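Local coordinates for protein alanine glyoxylate transaminase (Thermococcus litoralis, PDB 2ZC0) that probably transfers the amino group of alanine to glyoxylate, using pyridoxal 5'-phosphate as cofactor in a homodimer, at residues 245-248 and 249-253; 317-320 and 321-325. One frame throughout, in Å; residues are numbered along the deposited sequence.

Interaction 1 of 2, residues 245-248 and 249-253. With PMP (4'-deoxy-4'-aminopyridoxal-5'-phosphate), chain F.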
loop_
_atom_site.group_PDB
_atom_site.type_symbol
_atom_site.label_atom_id
_atom_site.label_comp_id
_atom_site.label_asym_id
_atom_site.label_seq_id
_atom_site.Cartn_x
_atom_site.Cartn_y
_atom_site.Cartn_z
ATOM N N LEU A 245 -15.078 27.396 -7.845
ATOM C CA LEU A 245 -15.931 28.437 -8.409
ATOM C C LEU A 245 -17.060 27.782 -9.189
ATOM O O LEU A 245 -17.865 28.468 -9.821
ATOM C CB LEU A 245 -15.140 29.324 -9.374
ATOM C CG LEU A 245 -14.499 30.633 -8.913
ATOM C CD1 LEU A 245 -13.793 31.266 -10.101
ATOM C CD2 LEU A 245 -15.562 31.585 -8.365
ATOM N N SER A 246 -17.113 26.453 -9.152
ATOM C CA SER A 246 -18.134 25.722 -9.882
ATOM C C SER A 246 -19.569 26.191 -9.590
ATOM O O SER A 246 -20.379 26.284 -10.504
ATOM C CB SER A 246 -17.995 24.213 -9.626
ATOM O OG SER A 246 -18.190 23.892 -8.263
ATOM N N LYS A 247 -19.880 26.510 -8.334
ATOM C CA LYS A 247 -21.235 26.955 -8.004
ATOM C C LYS A 247 -21.477 28.424 -8.344
ATOM O O LYS A 247 -22.572 28.939 -8.134
ATOM C CB LYS A 247 -21.538 26.722 -6.521
ATOM C CG LYS A 247 -21.172 25.327 -6.028
ATOM C CD LYS A 247 -21.852 24.249 -6.852
ATOM C CE LYS A 247 -21.075 22.941 -6.775
ATOM N NZ LYS A 247 -20.923 22.448 -5.377
ATOM N N VAL A 248 -20.455 29.089 -8.869
ATOM C CA VAL A 248 -20.562 30.491 -9.227
ATOM C C VAL A 248 -20.419 30.684 -10.733
ATOM O O VAL A 248 -21.341 31.151 -11.406
ATOM C CB VAL A 248 -19.467 31.328 -8.524
ATOM C CG1 VAL A 248 -19.522 32.778 -8.991
ATOM C CG2 VAL A 248 -19.630 31.239 -7.009
ATOM N N LEU A 249 -19.253 30.317 -11.255
ATOM C CA LEU A 249 -18.963 30.461 -12.673
ATOM C C LEU A 249 -19.647 29.378 -13.497
ATOM O O LEU A 249 -20.088 29.614 -14.622
ATOM C CB LEU A 249 -17.449 30.406 -12.892
ATOM C CG LEU A 249 -16.948 30.551 -14.332
ATOM C CD1 LEU A 249 -17.208 31.978 -14.837
ATOM C CD2 LEU A 249 -15.454 30.235 -14.375
ATOM N N GLY A 250 -19.747 28.187 -12.927
ATOM C CA GLY A 250 -20.345 27.080 -13.641
ATOM C C GLY A 250 -19.656 25.800 -13.208
ATOM O O GLY A 250 -18.431 25.700 -13.183
ATOM N N THR A 251 -20.467 24.814 -12.872
ATOM C CA THR A 251 -19.990 23.532 -12.403
ATOM C C THR A 251 -19.203 22.690 -13.431
ATOM O O THR A 251 -18.444 21.804 -13.045
ATOM C CB THR A 251 -21.191 22.749 -11.870
ATOM O OG1 THR A 251 -20.822 22.041 -10.684
ATOM C CG2 THR A 251 -21.702 21.805 -12.904
ATOM N N GLY A 252 -19.366 22.976 -14.722
ATOM C CA GLY A 252 -18.665 22.212 -15.743
ATOM C C GLY A 252 -17.317 22.758 -16.226
ATOM O O GLY A 252 -16.683 22.146 -17.084
ATOM N N PHE A 253 -16.881 23.894 -15.678
ATOM C CA PHE A 253 -15.613 24.511 -16.066
ATOM C C PHE A 253 -14.430 23.797 -15.395
ATOM O O PHE A 253 -13.297 23.863 -15.868
ATOM C CB PHE A 253 -15.604 26.016 -15.714
ATOM C CG PHE A 253 -16.456 26.867 -16.634
ATOM C CD1 PHE A 253 -16.057 27.113 -17.948
ATOM C CD2 PHE A 253 -17.678 27.381 -16.200
ATOM C CE1 PHE A 253 -16.866 27.856 -18.823
ATOM C CE2 PHE A 253 -18.497 28.125 -17.067
ATOM C CZ PHE A 253 -18.088 28.362 -18.384
HETATM N N1 PMP F . -17.377 19.635 -2.383
HETATM C C2 PMP F . -18.705 19.503 -2.167
HETATM C C2A PMP F . -19.168 19.479 -0.709
HETATM C C3 PMP F . -19.623 19.399 -3.246
HETATM O O3 PMP F . -20.979 19.261 -2.985
HETATM C C4 PMP F . -19.114 19.428 -4.599
HETATM C C4A PMP F . -20.115 19.318 -5.764
HETATM N N4A PMP F . -19.906 18.136 -6.600
HETATM C C5 PMP F . -17.590 19.578 -4.785
HETATM C C6 PMP F . -16.771 19.675 -3.634
HETATM C C5A PMP F . -16.919 19.627 -6.171
HETATM O O4P PMP F . -17.253 20.545 -6.693
HETATM P P PMP F . -16.502 20.699 -8.178
HETATM O O1P PMP F . -15.274 22.124 -8.414
HETATM O O2P PMP F . -17.927 21.010 -9.412
HETATM O O3P PMP F . -15.629 19.195 -8.697
#
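Lys247 reaches one face of the PMP pyridine at its C4 corner, with NZ 3.3 Å from PMP C4A, while the cofactor's own amine, N4A, is turned to the opposite face. The other aromatic ring, Phe253, meets the Gly250 N at its edge, in plane; Leu54 and Ile286 of the same chain pack on it, as does Val69 of the second subunit. Lys247 CG sits beside its own backbone N (chi1 -48°), and bends at chi2 and chi4 carry the amine to the cofactor, where NZ is hydrogen-bonded to Tyr217 OH. At the phosphate end, Ser246 OG lies 3.1 Å from PMP O2P, a weak bond whose proton is not settled. Thr251 OG1 approaches the same oxygen, but its bond is weak and its position uncertain. Behind them the loop folds back: Leu245 O receives Leu249 N at 2.7 Å, nearly head-on (C=O...N 169°), and Val248 N at 2.8 Å. Gly250 then takes backbone angles at which a CB would jam against the preceding carbonyl, and opens a type I turn to Phe253. Replacing Lys247 by an alanine would probably leave Tyr217 OH without its amine partner and the C4A side of the cofactor without a nitrogen beside it. This is the loop after strand 239-244 that, in class I aminotransferases, carries the Schiff-base lysine; an amine beside C4A but not joined to it is consistent with the released, aminated stage of transamination, with the loop's hydroxyls at the phosphate.

Interaction 2 of 2, residues 317-320 and 321-325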
loop_
_atom_site.group_PDB
_atom_site.type_symbol
_atom_site.label_atom_id
_atom_site.label_comp_id
_atom_site.label_asym_id
_atom_site.label_seq_id
_atom_site.Cartn_x
_atom_site.Cartn_y
_atom_site.Cartn_z
ATOM N N LYS A 317 -41.179 26.777 1.160
ATOM C CA LYS A 317 -42.591 27.165 1.231
ATOM C C LYS A 317 -43.459 25.983 0.814
ATOM O O LYS A 317 -44.427 25.639 1.482
ATOM C CB LYS A 317 -42.918 28.329 0.282
ATOM C CG LYS A 317 -42.702 29.736 0.820
ATOM C CD LYS A 317 -43.525 30.743 -0.009
ATOM C CE LYS A 317 -42.801 32.074 -0.208
ATOM N NZ LYS A 317 -41.605 31.950 -1.099
ATOM N N ALA A 318 -43.108 25.386 -0.316
ATOM C CA ALA A 318 -43.846 24.256 -0.844
ATOM C C ALA A 318 -43.833 23.084 0.127
ATOM O O ALA A 318 -44.859 22.455 0.356
ATOM C CB ALA A 318 -43.263 23.838 -2.182
ATOM N N LEU A 319 -42.668 22.800 0.701
ATOM C CA LEU A 319 -42.534 21.689 1.634
ATOM C C LEU A 319 -43.364 21.878 2.895
ATOM O O LEU A 319 -44.125 20.990 3.282
ATOM C CB LEU A 319 -41.062 21.485 2.013
ATOM C CG LEU A 319 -40.190 20.683 1.036
ATOM C CD1 LEU A 319 -38.729 20.862 1.385
ATOM C CD2 LEU A 319 -40.580 19.210 1.084
ATOM N N GLU A 320 -43.217 23.036 3.529
ATOM C CA GLU A 320 -43.942 23.333 4.759
ATOM C C GLU A 320 -45.451 23.396 4.514
ATOM O O GLU A 320 -46.249 23.139 5.416
ATOM C CB GLU A 320 -43.435 24.652 5.348
ATOM C CG GLU A 320 -43.231 24.615 6.856
ATOM C CD GLU A 320 -41.930 25.285 7.287
ATOM O OE1 GLU A 320 -41.627 26.389 6.775
ATOM O OE2 GLU A 320 -41.217 24.711 8.145
ATOM N N ASN A 321 -45.826 23.719 3.279
ATOM C CA ASN A 321 -47.227 23.816 2.886
ATOM C C ASN A 321 -47.862 22.459 2.567
ATOM O O ASN A 321 -49.021 22.220 2.905
ATOM C CB ASN A 321 -47.359 24.744 1.674
ATOM C CG ASN A 321 -48.770 24.793 1.122
ATOM O OD1 ASN A 321 -49.720 24.352 1.776
ATOM N ND2 ASN A 321 -48.918 25.335 -0.092
ATOM N N HIS A 322 -47.103 21.571 1.930
ATOM C CA HIS A 322 -47.627 20.261 1.560
ATOM C C HIS A 322 -47.152 19.094 2.428
ATOM O O HIS A 322 -47.774 18.031 2.421
ATOM C CB HIS A 322 -47.332 19.980 0.084
ATOM C CG HIS A 322 -47.868 21.029 -0.843
ATOM N ND1 HIS A 322 -48.531 20.721 -2.013
ATOM C CD2 HIS A 322 -47.838 22.380 -0.773
ATOM C CE1 HIS A 322 -48.887 21.840 -2.620
ATOM N NE2 HIS A 322 -48.478 22.862 -1.889
ATOM N N LEU A 323 -46.050 19.275 3.156
ATOM C CA LEU A 323 -45.545 18.235 4.058
ATOM C C LEU A 323 -45.216 18.814 5.439
ATOM O O LEU A 323 -44.135 18.571 5.977
ATOM C CB LEU A 323 -44.284 17.560 3.503
ATOM C CG LEU A 323 -44.358 16.546 2.359
ATOM C CD1 LEU A 323 -45.543 15.605 2.556
ATOM C CD2 LEU A 323 -44.470 17.292 1.048
ATOM N N PRO A 324 -46.154 19.571 6.039
ATOM C CA PRO A 324 -45.939 20.178 7.358
ATOM C C PRO A 324 -45.624 19.232 8.513
ATOM O O PRO A 324 -45.121 19.669 9.550
ATOM C CB PRO A 324 -47.232 20.958 7.593
ATOM C CG PRO A 324 -48.247 20.141 6.857
ATOM C CD PRO A 324 -47.525 19.834 5.567
ATOM N N ASN A 325 -45.916 17.946 8.346
ATOM C CA ASN A 325 -45.646 16.986 9.409
ATOM C C ASN A 325 -44.340 16.219 9.213
ATOM O O ASN A 325 -44.001 15.351 10.020
ATOM C CB ASN A 325 -46.801 15.987 9.547
ATOM C CG ASN A 325 -48.121 16.656 9.894
ATOM O OD1 ASN A 325 -48.171 17.590 10.698
ATOM N ND2 ASN A 325 -49.203 16.170 9.296
#
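Leu323 N donates to Leu319 O at 2.6 Å, the last of three successive i to i+4 bonds by which helix 295-322 runs out. The two before it are Asn321 N to Lys317 O at 3.0 Å and His322 N to Ala318 O at 2.9 Å. Ala318 O and Leu319 O each take a second, weak bond, from Asn321 N and His322 N respectively, so each of these two N-H groups is shared between an i+4 acceptor and a weak i+3 one. Side-chain carbons crowd the same carbonyls. Asn321 CB stands 3.1 Å from Lys317 O. His322 CG lies beside its backbone N (chi1 -56°), which brings the ring's CD2 to 3.2 Å from Ala318 O, at an oblique angle. Leu323 is the first residue to leave helical angles. Pro324 follows, and its ring lies over Glu320 O, with Pro324 CB 3.2 Å from that oxygen; the proline nitrogen has no hydrogen to offer.

On the buried side Leu319 and Leu323, one turn apart, meet at their CD2 methyls, 4.3 Å from each other. A second shell receives them: Phe339 of strand 336-340 packs on both, Val337 on Leu319, and Ala398 and Tyr401 of helix 389-404 on Leu323, with Ile394 of that helix against Ala318. Glu320, on the outward side, has a long, weak ion pair from OE2 to Lys330. The helix end is thus fixed by backbone bonds and leucine packing against strand and helix; Pro324, directly after Leu323, cannot donate to Glu320 O, consistent with the helix ending here.

Interaction 1 is wholly buried and lies at the cofactor, whereas interaction 2 is a partly exposed helix end about 19 Å away at the nearest atoms, with no touch between them. Helix 295-322 relates to both: Phe296 and His300 near its start cover Val248 of interaction 1, and residues 317-322 at its far end form most of interaction 2. Their chemistry follows their place. In 245-253 an irregular loop presents hydroxyls and an amine to PMP, with Tyr71 of the second subunit packing on the loop and bonding to PMP through its OH. In 317-325 ordinary helical bonds and apolar packing serve within a single chain, and most of the polar side chains are exposed.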